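Local coordinates for protein fatty acid amide hydrolase (Candida albicans, PDB 6KVR) that probably hydrolyses the amide bond of monocarboxylic acid amides to a carboxylate and ammonium, as a member of the amidase signature family, at residues L352-P357 / L526-Y531; S356-R361 / Y468-P473. All coordinates share one frame; numbering follows the deposited sequence.

Contacts 1 and 2 share Ser-356 and Pro-357, and their centres lie about 8 Å apart. Contact 1 sets the end of the loop before helix 357-372 against residues 526-531. Contact 2 sets the start of that helix against the loop 468-473. Segments 526-531 and 468-473 also meet each other. Glu-527 OE1 accepts a hydrogen bond from Asn-469 ND2 at 2.9 Å and a weak one from Tyr-468 OH. Tyr-531 CD1 packs on Asn-470 OD1 at 3.3 Å. Contact 1 is remote from the predicted catalytic residues. Contact 2 comes closer: the Tyr-468 side chain comes to about 9 Å from Gly-256, a residue predicted to bind substrate.

Contact 1 (L352-P357 / L526-Y531); sequences LVRVSP and LENENY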
ATOM      1  N   LEU A 352      12.100  -4.123  26.109  1.00 27.96           N
ATOM      2  CA  LEU A 352      11.603  -2.875  26.675  1.00 28.19           C
ATOM      3  C   LEU A 352      10.936  -3.061  28.028  1.00 27.25           C
ATOM      4  O   LEU A 352      11.311  -2.392  28.994  1.00 27.89           O
ATOM      5  CB  LEU A 352      10.614  -2.208  25.703  1.00 24.74           C
ATOM      6  CG  LEU A 352      11.182  -2.048  24.296  1.00 30.31           C
ATOM      7  CD1 LEU A 352      10.192  -1.365  23.389  1.00 29.93           C
ATOM      8  CD2 LEU A 352      12.500  -1.275  24.345  1.00 28.58           C
ATOM      9  N   VAL A 353       9.944  -3.946  28.123  1.00 25.66           N
ATOM     10  CA  VAL A 353       9.166  -4.123  29.340  1.00 24.83           C
ATOM     11  C   VAL A 353       9.055  -5.617  29.635  1.00 26.80           C
ATOM     12  O   VAL A 353       8.448  -6.369  28.860  1.00 24.61           O
ATOM     13  CB  VAL A 353       7.771  -3.475  29.240  1.00 26.62           C
ATOM     14  CG1 VAL A 353       6.992  -3.669  30.544  1.00 17.69           C
ATOM     15  CG2 VAL A 353       7.881  -1.971  28.908  1.00 24.50           C
ATOM     16  N   ARG A 354       9.611  -6.027  30.771  1.00 28.57           N
ATOM     17  CA  ARG A 354       9.513  -7.399  31.246  1.00 27.74           C
ATOM     18  C   ARG A 354       8.054  -7.794  31.455  1.00 28.80           C
ATOM     19  O   ARG A 354       7.232  -6.985  31.896  1.00 24.37           O
ATOM     20  CB  ARG A 354      10.311  -7.523  32.551  1.00 30.16           C
ATOM     21  CG  ARG A 354      10.167  -8.841  33.304  1.00 31.50           C
ATOM     22  CD  ARG A 354      10.891  -8.793  34.647  1.00 29.63           C
ATOM     23  NE  ARG A 354      10.356  -7.768  35.538  1.00 33.10           N
ATOM     24  CZ  ARG A 354      10.629  -7.690  36.836  1.00 37.12           C
ATOM     25  NH1 ARG A 354      11.407  -8.583  37.432  1.00 34.15           N
ATOM     26  NH2 ARG A 354      10.107  -6.696  37.555  1.00 27.56           N
ATOM     27  N   VAL A 355       7.724  -9.048  31.120  1.00 25.35           N
ATOM     28  CA  VAL A 355       6.357  -9.532  31.267  1.00 26.34           C
ATOM     29  C   VAL A 355       6.183 -10.069  32.681  1.00 30.54           C
ATOM     30  O   VAL A 355       7.153 -10.402  33.368  1.00 27.76           O
ATOM     31  CB  VAL A 355       5.977 -10.602  30.208  1.00 27.35           C
ATOM     32  CG1 VAL A 355       6.144 -10.052  28.800  1.00 25.51           C
ATOM     33  CG2 VAL A 355       6.797 -11.887  30.378  1.00 27.08           C
ATOM     34  N   SER A 356       4.923 -10.128  33.121  1.00 26.66           N
ATOM     35  CA  SER A 356       4.563 -10.556  34.463  1.00 26.46           C
ATOM     36  C   SER A 356       4.479 -12.080  34.536  1.00 27.56           C
ATOM     37  O   SER A 356       4.446 -12.757  33.507  1.00 26.98           O
ATOM     38  CB  SER A 356       3.240  -9.905  34.861  1.00 25.53           C
ATOM     39  OG  SER A 356       2.152 -10.610  34.291  1.00 30.93           O
ATOM     40  N   PRO A 357       4.432 -12.645  35.746  1.00 27.41           N
ATOM     41  CA  PRO A 357       4.552 -14.107  35.910  1.00 31.21           C
ATOM     42  C   PRO A 357       3.548 -14.913  35.100  1.00 30.88           C
ATOM     43  O   PRO A 357       3.940 -15.927  34.505  1.00 31.42           O
ATOM     44  CB  PRO A 357       4.351 -14.305  37.418  1.00 29.93           C
ATOM     45  CG  PRO A 357       5.010 -13.077  37.993  1.00 33.83           C
ATOM     46  CD  PRO A 357       4.637 -11.951  37.038  1.00 28.80           C
ATOM     47  N   LEU A 526       6.618   1.560  36.026  1.00 27.18           N
ATOM     48  CA  LEU A 526       5.188   1.821  36.122  1.00 27.80           C
ATOM     49  C   LEU A 526       4.374   0.547  35.873  1.00 27.32           C
ATOM     50  O   LEU A 526       3.538   0.151  36.698  1.00 28.24           O
ATOM     51  CB  LEU A 526       4.816   2.922  35.128  1.00 25.59           C
ATOM     52  CG  LEU A 526       3.351   3.321  34.968  1.00 29.42           C
ATOM     53  CD1 LEU A 526       2.686   3.621  36.317  1.00 28.25           C
ATOM     54  CD2 LEU A 526       3.264   4.521  34.034  1.00 26.87           C
ATOM     55  N   GLU A 527       4.652  -0.136  34.764  1.00 23.86           N
ATOM     56  CA  GLU A 527       3.881  -1.325  34.410  1.00 27.03           C
ATOM     57  C   GLU A 527       4.119  -2.471  35.395  1.00 25.08           C
ATOM     58  O   GLU A 527       3.164  -3.094  35.868  1.00 27.16           O
ATOM     59  CB  GLU A 527       4.231  -1.763  32.985  1.00 20.14           C
ATOM     60  CG  GLU A 527       3.612  -0.895  31.897  1.00 27.49           C
ATOM     61  CD  GLU A 527       2.135  -1.230  31.614  1.00 30.79           C
ATOM     62  OE1 GLU A 527       1.613  -2.258  32.124  1.00 29.24           O
ATOM     63  OE2 GLU A 527       1.494  -0.461  30.862  1.00 28.49           O
ATOM     64  N   ASN A 528       5.390  -2.787  35.693  1.00 24.63           N
ATOM     65  CA  ASN A 528       5.680  -3.965  36.512  1.00 27.15           C
ATOM     66  C   ASN A 528       5.228  -3.785  37.959  1.00 28.45           C
ATOM     67  O   ASN A 528       4.822  -4.761  38.604  1.00 25.56           O
ATOM     68  CB  ASN A 528       7.174  -4.291  36.498  1.00 30.27           C
ATOM     69  CG  ASN A 528       7.625  -5.049  35.246  1.00 32.31           C
ATOM     70  OD1 ASN A 528       8.803  -5.377  35.118  1.00 29.12           O
ATOM     71  ND2 ASN A 528       6.703  -5.304  34.314  1.00 32.62           N
ATOM     72  N   GLU A 529       5.292  -2.564  38.498  1.00 28.16           N
ATOM     73  CA  GLU A 529       4.901  -2.401  39.896  1.00 29.01           C
ATOM     74  C   GLU A 529       3.390  -2.460  40.086  1.00 29.83           C
ATOM     75  O   GLU A 529       2.932  -2.553  41.225  1.00 29.29           O
ATOM     76  CB  GLU A 529       5.493  -1.102  40.461  1.00 31.68           C
ATOM     77  CG  GLU A 529       6.977  -1.271  40.852  1.00 32.58           C
ATOM     78  CD  GLU A 529       7.643  -0.012  41.418  1.00 46.04           C
ATOM     79  OE1 GLU A 529       7.068   1.109  41.345  1.00 43.51           O
ATOM     80  OE2 GLU A 529       8.778  -0.154  41.936  1.00 49.63           O
ATOM     81  N   ASN A 530       2.609  -2.471  39.004  1.00 31.06           N
ATOM     82  CA  ASN A 530       1.172  -2.695  39.111  1.00 30.14           C
ATOM     83  C   ASN A 530       0.802  -4.167  39.256  1.00 29.81           C
ATOM     84  O   ASN A 530      -0.341  -4.467  39.609  1.00 30.07           O
ATOM     85  CB  ASN A 530       0.455  -2.139  37.882  1.00 32.51           C
ATOM     86  CG  ASN A 530       0.262  -0.652  37.960  1.00 31.58           C
ATOM     87  OD1 ASN A 530       0.357  -0.077  39.033  1.00 32.87           O
ATOM     88  ND2 ASN A 530       0.028  -0.016  36.828  1.00 29.69           N
ATOM     89  N   TYR A 531       1.709  -5.100  38.968  1.00 29.57           N
ATOM     90  CA  TYR A 531       1.304  -6.495  39.038  1.00 31.51           C
ATOM     91  C   TYR A 531       1.164  -6.926  40.496  1.00 32.94           C
ATOM     92  O   TYR A 531       2.072  -6.728  41.304  1.00 31.82           O
ATOM     93  CB  TYR A 531       2.283  -7.420  38.307  1.00 27.52           C
ATOM     94  CG  TYR A 531       1.782  -8.851  38.402  1.00 30.53           C
ATOM     95  CD1 TYR A 531       0.683  -9.266  37.652  1.00 32.77           C
ATOM     96  CD2 TYR A 531       2.328  -9.752  39.322  1.00 31.41           C
ATOM     97  CE1 TYR A 531       0.167 -10.551  37.777  1.00 31.31           C
ATOM     98  CE2 TYR A 531       1.815 -11.044  39.453  1.00 29.11           C
ATOM     99  CZ  TYR A 531       0.739 -11.430  38.678  1.00 28.94           C
ATOM    100  OH  TYR A 531       0.232 -12.692  38.777  1.00 25.96           O
TER
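Glu-527 touches the loop through its CB, which lies 4.1 Å from CG1 of Val-353. The two side chains cross at about a right angle. The glutamate chain then bends at chi2 (-80°) and carries its carboxylate away from the loop. There OE2 accepts hydrogen bonds from the backbone N of Tyr-479 and of Asn-480.

Asn-528 is the polar centre of the contact. Its CG is anti to its own carbonyl carbon, so the amide reaches across to Arg-354 and uses both of its ends there. ND2 gives an almost straight hydrogen bond to Arg-354 O, at 3.0 Å and 169°. OD1 is gripped side-on by two guanidinium nitrogens, Arg-354 NE at 2.9 Å and Arg-354 NH2 at 3.1 Å. OD1 sits nearly in the guanidinium plane, but both nitrogens lie above the plane of the amide carbonyl. The two flat groups are 42° apart. A bend at chi3 lets the arginine curl back to reach the same amide that holds its backbone. Its remaining nitrogen, NH1, bonds to the backbone O of Asp-514.

Tyr-531 has its CG anti to the backbone N, which swings the ring against the start of helix 357-372. One ring face receives two CH-pi contacts. Ser-356 CB is 4.2 Å from the centroid of the Tyr-531 ring, and Pro-357 CD is 4.1 Å from it. The proline approaches tip to tip, near the CD2-CE2 side. The hydroxyl of Tyr-531 bonds to the backbone O of Asp-508.

The Asn-528 amide bonds and the CH-pi packing of Ser-356 and Pro-357 on Tyr-531 join helix 522-529 and the residues after it to the strand-to-helix loop of a beta-alpha-beta unit at the edge of the amidase sheet.

Contact 2 (S356-R361 / Y468-P473); sequences SPPIRR and YNNVAP
Two loops meet here that follow neighbouring parallel strands of the central sheet, 343-346 and 462-466. The first ends at Ser-356, the N-cap residue of helix 357-372. The second is 468-473. Ser-356 N donates to Asn-469 O at 3.0 Å, a bent bond (135°) that comes from above the carbonyl plane. The hydroxyl of Ser-356 makes no capping bond to its own helix. With chi1 at 80°, OG lies between the backbone N and the carbonyl carbon and donates to Asn-470 OD1 at 2.8 Å. Asn-470 has its CG anti to the backbone N, which turns OD1 back toward the serine. This OD1 lies near the N-terminal end of helix 357-372, which might polarise it.

Helix 357-372 is the crossover of a beta-alpha-beta unit, linking parallel strands 343-346 and 376-379. Its first turn adds an apolar side to the contact. Ile-359 lies along the backbone of the loop: its CG1 is 3.6 Å from Asn-470 C, and its CD1 is 3.5 Å from Asn-470 O. The same CD1 meets Val-471 CG1 at 3.9 Å. Pro-358 crosses Val-471 at about a right angle, with Pro-358 CG 4.0 Å from Val-471 CG1. Val-541 of strand 540-546 packs against both Ile-359 and Val-471. The CB of Asn-469 points away from the helix, and its OD1 accepts from Asn-480 ND2.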
ATOM      1  N   SER A 356       4.923 -10.128  33.121  1.00 26.66           N
ATOM      2  CA  SER A 356       4.563 -10.556  34.463  1.00 26.46           C
ATOM      3  C   SER A 356       4.479 -12.080  34.536  1.00 27.56           C
ATOM      4  O   SER A 356       4.446 -12.757  33.507  1.00 26.98           O
ATOM      5  CB  SER A 356       3.240  -9.905  34.861  1.00 25.53           C
ATOM      6  OG  SER A 356       2.152 -10.610  34.291  1.00 30.93           O
ATOM      7  N   PRO A 357       4.432 -12.645  35.746  1.00 27.41           N
ATOM      8  CA  PRO A 357       4.552 -14.107  35.910  1.00 31.21           C
ATOM      9  C   PRO A 357       3.548 -14.913  35.100  1.00 30.88           C
ATOM     10  O   PRO A 357       3.940 -15.927  34.505  1.00 31.42           O
ATOM     11  CB  PRO A 357       4.351 -14.305  37.418  1.00 29.93           C
ATOM     12  CG  PRO A 357       5.010 -13.077  37.993  1.00 33.83           C
ATOM     13  CD  PRO A 357       4.637 -11.951  37.038  1.00 28.80           C
ATOM     14  N   PRO A 358       2.254 -14.547  35.052  1.00 31.17           N
ATOM     15  CA  PRO A 358       1.335 -15.383  34.250  1.00 27.45           C
ATOM     16  C   PRO A 358       1.705 -15.443  32.777  1.00 28.09           C
ATOM     17  O   PRO A 358       1.597 -16.517  32.172  1.00 30.42           O
ATOM     18  CB  PRO A 358      -0.037 -14.735  34.476  1.00 28.89           C
ATOM     19  CG  PRO A 358       0.256 -13.360  34.924  1.00 29.26           C
ATOM     20  CD  PRO A 358       1.527 -13.452  35.719  1.00 32.44           C
ATOM     21  N   ILE A 359       2.164 -14.333  32.191  1.00 26.30           N
ATOM     22  CA  ILE A 359       2.560 -14.345  30.779  1.00 28.49           C
ATOM     23  C   ILE A 359       3.816 -15.185  30.583  1.00 28.20           C
ATOM     24  O   ILE A 359       3.917 -15.969  29.627  1.00 30.24           O
ATOM     25  CB  ILE A 359       2.772 -12.911  30.245  1.00 25.00           C
ATOM     26  CG1 ILE A 359       1.591 -11.991  30.597  1.00 26.16           C
ATOM     27  CG2 ILE A 359       2.955 -12.942  28.742  1.00 27.92           C
ATOM     28  CD1 ILE A 359       0.254 -12.459  30.045  1.00 22.87           C
ATOM     29  N   ARG A 360       4.802 -15.019  31.464  1.00 25.88           N
ATOM     30  CA  ARG A 360       6.007 -15.827  31.368  1.00 28.76           C
ATOM     31  C   ARG A 360       5.669 -17.312  31.439  1.00 30.77           C
ATOM     32  O   ARG A 360       6.142 -18.106  30.615  1.00 29.80           O
ATOM     33  CB  ARG A 360       6.990 -15.439  32.468  1.00 30.70           C
ATOM     34  CG  ARG A 360       8.301 -16.249  32.436  1.00 38.69           C
ATOM     35  CD  ARG A 360       9.300 -15.733  33.464  1.00 34.01           C
ATOM     36  NE  ARG A 360       8.718 -15.738  34.799  1.00 39.45           N
ATOM     37  CZ  ARG A 360       9.232 -15.090  35.831  1.00 35.94           C
ATOM     38  NH1 ARG A 360      10.338 -14.378  35.711  1.00 35.61           N
ATOM     39  NH2 ARG A 360       8.626 -15.168  37.016  1.00 40.30           N
ATOM     40  N   ARG A 361       4.820 -17.700  32.397  1.00 30.11           N
ATOM     41  CA  ARG A 361       4.491 -19.114  32.564  1.00 30.15           C
ATOM     42  C   ARG A 361       3.764 -19.656  31.340  1.00 33.11           C
ATOM     43  O   ARG A 361       4.136 -20.705  30.798  1.00 35.18           O
ATOM     44  CB  ARG A 361       3.649 -19.324  33.825  1.00 32.63           C
ATOM     45  CG  ARG A 361       3.189 -20.766  34.022  1.00 37.46           C
ATOM     46  CD  ARG A 361       2.561 -21.030  35.394  1.00 34.12           C
ATOM     47  NE  ARG A 361       1.382 -20.214  35.636  1.00 32.65           N
ATOM     48  CZ  ARG A 361       0.147 -20.545  35.280  1.00 35.85           C
ATOM     49  NH1 ARG A 361      -0.114 -21.690  34.675  1.00 32.53           N
ATOM     50  NH2 ARG A 361      -0.850 -19.697  35.532  1.00 32.65           N
ATOM     51  N   TYR A 468       1.004  -8.390  25.675  1.00 25.45           N
ATOM     52  CA  TYR A 468       1.018  -7.311  26.653  1.00 23.48           C
ATOM     53  C   TYR A 468       1.917  -7.821  27.779  1.00 25.31           C
ATOM     54  O   TYR A 468       2.140  -9.026  27.888  1.00 25.34           O
ATOM     55  CB  TYR A 468      -0.418  -6.977  27.109  1.00 21.69           C
ATOM     56  CG  TYR A 468      -0.547  -5.976  28.250  1.00 23.50           C
ATOM     57  CD1 TYR A 468       0.064  -4.743  28.171  1.00 24.58           C
ATOM     58  CD2 TYR A 468      -1.275  -6.276  29.407  1.00 23.17           C
ATOM     59  CE1 TYR A 468      -0.026  -3.832  29.203  1.00 23.33           C
ATOM     60  CE2 TYR A 468      -1.379  -5.359  30.454  1.00 24.33           C
ATOM     61  CZ  TYR A 468      -0.746  -4.128  30.330  1.00 23.80           C
ATOM     62  OH  TYR A 468      -0.804  -3.176  31.333  1.00 27.84           O
ATOM     63  N   ASN A 469       2.473  -6.914  28.584  1.00 22.98           N
ATOM     64  CA  ASN A 469       3.375  -7.353  29.652  1.00 22.32           C
ATOM     65  C   ASN A 469       2.632  -7.872  30.875  1.00 26.75           C
ATOM     66  O   ASN A 469       3.204  -7.971  31.966  1.00 26.78           O
ATOM     67  CB  ASN A 469       4.301  -6.208  30.068  1.00 26.58           C
ATOM     68  CG  ASN A 469       3.534  -4.917  30.307  1.00 28.35           C
ATOM     69  OD1 ASN A 469       3.485  -4.043  29.444  1.00 30.22           O
ATOM     70  ND2 ASN A 469       2.878  -4.824  31.455  1.00 23.20           N
ATOM     71  N   ASN A 470       1.351  -8.174  30.725  1.00 26.60           N
ATOM     72  CA  ASN A 470       0.529  -8.662  31.820  1.00 24.55           C
ATOM     73  C   ASN A 470      -0.712  -9.279  31.192  1.00 24.01           C
ATOM     74  O   ASN A 470      -0.912  -9.209  29.973  1.00 22.10           O
ATOM     75  CB  ASN A 470       0.199  -7.525  32.800  1.00 22.98           C
ATOM     76  CG  ASN A 470      -0.424  -8.021  34.097  1.00 28.80           C
ATOM     77  OD1 ASN A 470      -0.268  -9.181  34.481  1.00 27.54           O
ATOM     78  ND2 ASN A 470      -1.152  -7.144  34.766  1.00 28.50           N
ATOM     79  N   VAL A 471      -1.538  -9.898  32.026  1.00 22.22           N
ATOM     80  CA  VAL A 471      -2.902 -10.239  31.633  1.00 26.42           C
ATOM     81  C   VAL A 471      -3.670  -8.925  31.626  1.00 24.01           C
ATOM     82  O   VAL A 471      -3.068  -7.862  31.804  1.00 24.11           O
ATOM     83  CB  VAL A 471      -3.531 -11.264  32.597  1.00 25.33           C
ATOM     84  CG1 VAL A 471      -2.851 -12.614  32.440  1.00 23.52           C
ATOM     85  CG2 VAL A 471      -3.374 -10.794  34.007  1.00 24.53           C
ATOM     86  N   ALA A 472      -4.995  -8.986  31.453  1.00 22.68           N
ATOM     87  CA  ALA A 472      -5.825  -7.788  31.379  1.00 23.23           C
ATOM     88  C   ALA A 472      -5.478  -6.806  32.497  1.00 22.77           C
ATOM     89  O   ALA A 472      -5.340  -7.211  33.659  1.00 25.81           O
ATOM     90  CB  ALA A 472      -7.311  -8.151  31.460  1.00 24.50           C
ATOM     91  N   PRO A 473      -5.338  -5.528  32.196  1.00 25.38           N
ATOM     92  CA  PRO A 473      -4.969  -4.550  33.221  1.00 25.48           C
ATOM     93  C   PRO A 473      -6.187  -4.077  34.011  1.00 25.19           C
ATOM     94  O   PRO A 473      -7.339  -4.312  33.653  1.00 22.63           O
ATOM     95  CB  PRO A 473      -4.375  -3.408  32.396  1.00 22.72           C
ATOM     96  CG  PRO A 473      -5.230  -3.411  31.178  1.00 25.91           C
ATOM     97  CD  PRO A 473      -5.513  -4.898  30.876  1.00 24.64           C
TER